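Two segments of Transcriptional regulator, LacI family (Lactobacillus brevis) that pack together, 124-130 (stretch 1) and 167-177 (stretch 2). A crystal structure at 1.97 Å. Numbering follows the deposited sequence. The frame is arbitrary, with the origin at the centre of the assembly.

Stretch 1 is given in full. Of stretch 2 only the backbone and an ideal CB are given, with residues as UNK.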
ATOM      1  N   GLN A 124     -12.586 -14.017  27.015  1.00 28.59           N
ATOM      2  CA  GLN A 124     -13.503 -15.094  26.629  1.00 29.30           C
ATOM      3  C   GLN A 124     -14.496 -14.683  25.544  1.00 27.65           C
ATOM      4  O   GLN A 124     -15.056 -15.528  24.836  1.00 27.76           O
ATOM      5  CB  GLN A 124     -14.289 -15.552  27.864  1.00 32.00           C
ATOM      6  CG  GLN A 124     -13.445 -15.698  29.120  1.00 36.75           C
ATOM      7  CD  GLN A 124     -12.784 -17.054  29.232  1.00 39.94           C
ATOM      8  OE1 GLN A 124     -13.436 -18.056  29.530  1.00 43.33           O
ATOM      9  NE2 GLN A 124     -11.483 -17.096  28.988  1.00 43.24           N
ATOM     10  N   HIS A 125     -14.714 -13.380  25.424  1.00 26.10           N
ATOM     11  CA  HIS A 125     -15.667 -12.850  24.461  1.00 23.65           C
ATOM     12  C   HIS A 125     -14.978 -12.302  23.217  1.00 23.01           C
ATOM     13  O   HIS A 125     -14.272 -11.296  23.282  1.00 24.01           O
ATOM     14  CB  HIS A 125     -16.490 -11.761  25.147  1.00 24.19           C
ATOM     15  CG  HIS A 125     -17.402 -11.012  24.232  1.00 23.80           C
ATOM     16  ND1 HIS A 125     -17.547  -9.644  24.299  1.00 25.67           N
ATOM     17  CD2 HIS A 125     -18.218 -11.429  23.237  1.00 24.58           C
ATOM     18  CE1 HIS A 125     -18.410  -9.248  23.382  1.00 24.80           C
ATOM     19  NE2 HIS A 125     -18.833 -10.313  22.724  1.00 26.82           N
ATOM     20  N   VAL A 126     -15.186 -12.960  22.082  1.00 20.74           N
ATOM     21  CA  VAL A 126     -14.558 -12.514  20.848  1.00 20.87           C
ATOM     22  C   VAL A 126     -15.530 -11.790  19.928  1.00 20.29           C
ATOM     23  O   VAL A 126     -16.627 -12.271  19.646  1.00 21.02           O
ATOM     24  CB  VAL A 126     -13.933 -13.693  20.082  1.00 19.90           C
ATOM     25  CG1 VAL A 126     -13.080 -13.164  18.926  1.00 20.04           C
ATOM     26  CG2 VAL A 126     -13.099 -14.539  21.025  1.00 14.38           C
ATOM     27  N   VAL A 127     -15.114 -10.615  19.476  1.00 20.10           N
ATOM     28  CA  VAL A 127     -15.909  -9.801  18.573  1.00 19.97           C
ATOM     29  C   VAL A 127     -15.190  -9.844  17.240  1.00 20.31           C
ATOM     30  O   VAL A 127     -14.145  -9.220  17.060  1.00 20.23           O
ATOM     31  CB  VAL A 127     -16.012  -8.342  19.078  1.00 20.78           C
ATOM     32  CG1 VAL A 127     -16.742  -7.481  18.050  1.00 22.64           C
ATOM     33  CG2 VAL A 127     -16.763  -8.304  20.403  1.00 20.96           C
ATOM     34  N   VAL A 128     -15.750 -10.605  16.310  1.00 20.47           N
ATOM     35  CA  VAL A 128     -15.165 -10.765  14.988  1.00 20.62           C
ATOM     36  C   VAL A 128     -15.598  -9.654  14.033  1.00 22.58           C
ATOM     37  O   VAL A 128     -16.791  -9.428  13.832  1.00 23.05           O
ATOM     38  CB  VAL A 128     -15.580 -12.114  14.375  1.00 19.43           C
ATOM     39  CG1 VAL A 128     -14.882 -12.314  13.046  1.00 20.78           C
ATOM     40  CG2 VAL A 128     -15.266 -13.252  15.336  1.00 19.47           C
ATOM     41  N   LEU A 129     -14.627  -8.956  13.453  1.00 22.34           N
ATOM     42  CA  LEU A 129     -14.911  -7.894  12.489  1.00 23.21           C
ATOM     43  C   LEU A 129     -14.412  -8.433  11.152  1.00 24.91           C
ATOM     44  O   LEU A 129     -13.227  -8.770  11.021  1.00 24.99           O
ATOM     45  CB  LEU A 129     -14.169  -6.613  12.860  1.00 19.93           C
ATOM     46  CG  LEU A 129     -14.334  -5.402  11.937  1.00 22.92           C
ATOM     47  CD1 LEU A 129     -15.816  -5.012  11.810  1.00 21.81           C
ATOM     48  CD2 LEU A 129     -13.505  -4.246  12.491  1.00 19.94           C
ATOM     49  N   THR A 130     -15.293  -8.503  10.154  1.00 24.77           N
ATOM     50  CA  THR A 130     -14.891  -9.081   8.872  1.00 25.41           C
ATOM     51  C   THR A 130     -15.678  -8.619   7.640  1.00 27.72           C
ATOM     52  O   THR A 130     -16.739  -7.994   7.745  1.00 28.11           O
ATOM     53  CB  THR A 130     -15.038 -10.621   8.944  1.00 23.03           C
ATOM     54  OG1 THR A 130     -14.567 -11.224   7.740  1.00 24.90           O
ATOM     55  CG2 THR A 130     -16.504 -10.994   9.115  1.00 23.06           C
ATOM     56  N   UNK A 167     -21.399   3.879  10.993  1.00 38.67           N
ATOM     57  CA  UNK A 167     -22.393   2.828  11.146  1.00 38.61           C
ATOM     58  C   UNK A 167     -21.674   1.596  11.710  1.00 37.68           C
ATOM     59  O   UNK A 167     -22.076   1.043  12.738  1.00 37.08           O
ATOM     60  CB  UNK A 167     -23.087   2.517   9.819  1.00 38.61           C
ATOM     61  N   UNK A 168     -20.605   1.179  11.035  1.00 35.28           N
ATOM     62  CA  UNK A 168     -19.819   0.022  11.465  1.00 32.21           C
ATOM     63  C   UNK A 168     -19.189   0.297  12.828  1.00 30.22           C
ATOM     64  O   UNK A 168     -19.205  -0.553  13.714  1.00 28.11           O
ATOM     65  CB  UNK A 168     -18.739  -0.313  10.435  1.00 32.21           C
ATOM     66  N   UNK A 169     -18.641   1.494  12.984  1.00 30.32           N
ATOM     67  CA  UNK A 169     -18.028   1.906  14.239  1.00 30.24           C
ATOM     68  C   UNK A 169     -19.004   1.704  15.405  1.00 31.53           C
ATOM     69  O   UNK A 169     -18.721   0.976  16.353  1.00 32.19           O
ATOM     70  CB  UNK A 169     -17.583   3.368  14.160  1.00 30.24           C
ATOM     71  N   UNK A 170     -20.158   2.358  15.331  1.00 32.63           N
ATOM     72  CA  UNK A 170     -21.159   2.270  16.390  1.00 32.99           C
ATOM     73  C   UNK A 170     -21.538   0.841  16.756  1.00 32.26           C
ATOM     74  O   UNK A 170     -21.741   0.527  17.931  1.00 32.67           O
ATOM     75  CB  UNK A 170     -22.417   3.032  15.969  1.00 32.99           C
ATOM     76  N   UNK A 171     -21.631  -0.033  15.764  1.00 31.57           N
ATOM     77  CA  UNK A 171     -21.978  -1.422  16.038  1.00 31.38           C
ATOM     78  C   UNK A 171     -20.847  -2.157  16.774  1.00 31.05           C
ATOM     79  O   UNK A 171     -21.086  -2.898  17.730  1.00 32.35           O
ATOM     80  CB  UNK A 171     -22.309  -2.144  14.730  1.00 31.38           C
ATOM     81  N   UNK A 172     -19.614  -1.951  16.325  1.00 30.43           N
ATOM     82  CA  UNK A 172     -18.460  -2.596  16.942  1.00 29.36           C
ATOM     83  C   UNK A 172     -18.402  -2.229  18.419  1.00 28.49           C
ATOM     84  O   UNK A 172     -18.174  -3.079  19.277  1.00 27.33           O
ATOM     85  CB  UNK A 172     -17.165  -2.193  16.234  1.00 29.36           C
ATOM     86  N   UNK A 173     -18.614  -0.948  18.696  1.00 28.53           N
ATOM     87  CA  UNK A 173     -18.613  -0.427  20.050  1.00 29.03           C
ATOM     88  C   UNK A 173     -19.762  -1.030  20.848  1.00 30.88           C
ATOM     89  O   UNK A 173     -19.675  -1.177  22.064  1.00 32.51           O
ATOM     90  CB  UNK A 173     -18.709   1.100  20.039  1.00 29.03           C
ATOM     91  N   UNK A 174     -20.835  -1.392  20.155  1.00 31.75           N
ATOM     92  CA  UNK A 174     -21.998  -1.978  20.809  1.00 32.51           C
ATOM     93  C   UNK A 174     -21.701  -3.421  21.213  1.00 31.31           C
ATOM     94  O   UNK A 174     -21.964  -3.834  22.349  1.00 31.10           O
ATOM     95  CB  UNK A 174     -23.220  -1.918  19.891  1.00 32.51           C
ATOM     96  N   UNK A 175     -21.129  -4.182  20.282  1.00 29.66           N
ATOM     97  CA  UNK A 175     -20.799  -5.583  20.522  1.00 27.12           C
ATOM     98  C   UNK A 175     -19.691  -5.764  21.564  1.00 26.48           C
ATOM     99  O   UNK A 175     -19.736  -6.682  22.383  1.00 24.60           O
ATOM    100  CB  UNK A 175     -20.380  -6.244  19.208  1.00 27.12           C
ATOM    101  N   UNK A 176     -18.690  -4.895  21.521  1.00 25.70           N
ATOM    102  CA  UNK A 176     -17.579  -4.967  22.465  1.00 26.28           C
ATOM    103  C   UNK A 176     -18.033  -4.702  23.901  1.00 27.21           C
ATOM    104  O   UNK A 176     -17.583  -5.341  24.849  1.00 26.35           O
ATOM    105  CB  UNK A 176     -16.491  -3.967  22.070  1.00 26.28           C
ATOM    106  N   UNK A 177     -18.953  -3.761  24.035  1.00 28.77           N
ATOM    107  CA  UNK A 177     -19.434  -3.319  25.327  1.00 31.02           C
ATOM    108  C   UNK A 177     -20.695  -3.957  25.925  1.00 32.00           C
ATOM    109  O   UNK A 177     -21.142  -3.527  26.992  1.00 32.49           O
ATOM    110  CB  UNK A 177     -19.681  -1.812  25.225  1.00 31.02           C
TER

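Most of stretch 1 is a strand, and every second side chain, His125, Val127 and Leu129, points toward the helix of stretch 2. The helix runs nearly antiparallel to it, at 165°, with the axes 8.7 Å apart at their closest. What the strand offers is mostly hydrocarbon: the methyls of Val127 and Leu129, then the edge of an imidazole.

Position 167 has helical angles and nothing of stretch 1 near its CB; a polar residue suits it, and Glu167 is there.

At 168 the CB points toward stretch 1 but finds nothing within 5.5 Å. The nearest feature is the Leu129 side chain, so an apolar residue that reaches a little further fits: valine, isoleucine or leucine. The residue is Val168, chi1 t, whose CG1 lies 4.2 Å from Leu129 CD1.

Positions 169, 170 and 171 carry their CB atoms out of reach of the strand, which sets no demand there beyond tolerance of a helix. They are His169, Gln170 and Arg171.

Position 172 points its CB sideways, 5.4 Å from Leu129 CD1, with Val127 also nearby. A longer apolar chain, such as leucine or methionine, would reach the strand more readily than alanine. Leu172, with chi1 t and chi2 p, brings its end nearer than its CB direction suggests: CD1 packs 3.8 Å from Val127 CG1, and CD2 sits 4.4 Å from Leu129 CD2.

Positions 173 and 174 again meet nothing of stretch 1, and polar residues are acceptable; Thr173 and Gln174 occupy them.

At 175 the CB also points sideways, yet it already lies 4.0 Å from Val127 CG1. Contact is made at the first carbon, so alanine could supply it, and larger apolar chains could extend it. Leu175, chi1 m, makes its closest side-chain approach through that CB. Its backbone matters as well: the carbonyl O lies 3.1 Å from His125 CE1, near the ring plane at its edge; no hydrogen bond forms.

Position 176 has its CB directed away, although the CA of 176 is 6.4 Å from Val127 CA and the CB is 4.7 Å from Val127 CG2. An apolar residue, perhaps beta-branched, could still reach that methyl. Ile176 does, with CG1 4.1 Å from Val127 CG2.

Position 177 points away and leaves the choice wide; Thr177 makes no contact with the strand.

The rule is compact: hydrocarbon at 168, 172, 175 and 176, and elsewhere no demand from stretch 1.

Stretch 2, residues 167-177: EVHQRLTQLIT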
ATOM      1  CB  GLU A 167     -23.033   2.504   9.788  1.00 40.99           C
ATOM      2  CG  GLU A 167     -23.524   1.059   9.614  1.00 44.35           C
ATOM      3  CD  GLU A 167     -24.915   0.811  10.165  1.00 46.70           C
ATOM      4  OE1 GLU A 167     -25.174   1.155  11.338  1.00 48.95           O
ATOM      5  OE2 GLU A 167     -25.753   0.251   9.422  1.00 48.60           O
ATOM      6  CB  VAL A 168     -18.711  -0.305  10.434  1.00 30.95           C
ATOM      7  CG1 VAL A 168     -17.772  -1.387  10.972  1.00 30.18           C
ATOM      8  CG2 VAL A 168     -19.355  -0.775   9.137  1.00 29.53           C
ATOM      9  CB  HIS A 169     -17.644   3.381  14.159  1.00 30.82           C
ATOM     10  CG  HIS A 169     -17.117   3.943  15.443  1.00 32.02           C
ATOM     11  ND1 HIS A 169     -15.819   3.748  15.865  1.00 34.75           N
ATOM     12  CD2 HIS A 169     -17.710   4.703  16.392  1.00 31.39           C
ATOM     13  CE1 HIS A 169     -15.634   4.367  17.016  1.00 34.35           C
ATOM     14  NE2 HIS A 169     -16.765   4.955  17.358  1.00 33.77           N
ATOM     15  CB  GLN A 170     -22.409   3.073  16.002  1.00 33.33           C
ATOM     16  CG  GLN A 170     -22.178   4.574  15.991  1.00 35.84           C
ATOM     17  CD  GLN A 170     -21.939   5.148  17.384  1.00 37.42           C
ATOM     18  OE1 GLN A 170     -21.544   6.311  17.529  1.00 38.95           O
ATOM     19  NE2 GLN A 170     -22.191   4.340  18.413  1.00 36.02           N
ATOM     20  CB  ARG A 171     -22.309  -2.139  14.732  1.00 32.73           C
ATOM     21  CG  ARG A 171     -22.528  -3.644  14.870  1.00 36.22           C
ATOM     22  CD  ARG A 171     -23.705  -3.999  15.783  1.00 38.44           C
ATOM     23  NE  ARG A 171     -23.965  -5.440  15.762  1.00 40.28           N
ATOM     24  CZ  ARG A 171     -24.975  -6.033  16.390  1.00 42.32           C
ATOM     25  NH1 ARG A 171     -25.832  -5.308  17.100  1.00 43.28           N
ATOM     26  NH2 ARG A 171     -25.131  -7.349  16.298  1.00 42.83           N
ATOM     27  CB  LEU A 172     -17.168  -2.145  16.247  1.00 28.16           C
ATOM     28  CG  LEU A 172     -15.842  -2.707  16.785  1.00 27.18           C
ATOM     29  CD1 LEU A 172     -15.767  -4.195  16.507  1.00 24.80           C
ATOM     30  CD2 LEU A 172     -14.677  -1.983  16.125  1.00 26.32           C
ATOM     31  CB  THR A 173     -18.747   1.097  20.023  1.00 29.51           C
ATOM     32  OG1 THR A 173     -17.512   1.668  19.566  1.00 30.75           O
ATOM     33  CG2 THR A 173     -19.098   1.637  21.397  1.00 30.92           C
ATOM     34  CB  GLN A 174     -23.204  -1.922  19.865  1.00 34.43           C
ATOM     35  CG  GLN A 174     -24.501  -2.411  20.465  1.00 38.09           C
ATOM     36  CD  GLN A 174     -25.630  -2.384  19.459  1.00 41.33           C
ATOM     37  OE1 GLN A 174     -25.947  -1.336  18.891  1.00 43.72           O
ATOM     38  NE2 GLN A 174     -26.239  -3.543  19.224  1.00 43.50           N
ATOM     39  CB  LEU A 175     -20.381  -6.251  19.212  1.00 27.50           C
ATOM     40  CG  LEU A 175     -21.434  -6.524  18.132  1.00 27.34           C
ATOM     41  CD1 LEU A 175     -20.749  -6.926  16.840  1.00 26.82           C
ATOM     42  CD2 LEU A 175     -22.369  -7.621  18.600  1.00 28.13           C
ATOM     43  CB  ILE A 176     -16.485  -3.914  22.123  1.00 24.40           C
ATOM     44  CG1 ILE A 176     -15.716  -4.338  20.874  1.00 22.76           C
ATOM     45  CG2 ILE A 176     -15.523  -3.745  23.303  1.00 24.72           C
ATOM     46  CD1 ILE A 176     -14.655  -3.337  20.457  1.00 21.79           C
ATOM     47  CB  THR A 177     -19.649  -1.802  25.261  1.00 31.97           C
ATOM     48  OG1 THR A 177     -19.611  -1.256  26.577  1.00 35.70           O
ATOM     49  CG2 THR A 177     -20.993  -1.482  24.615  1.00 30.03           C
TER
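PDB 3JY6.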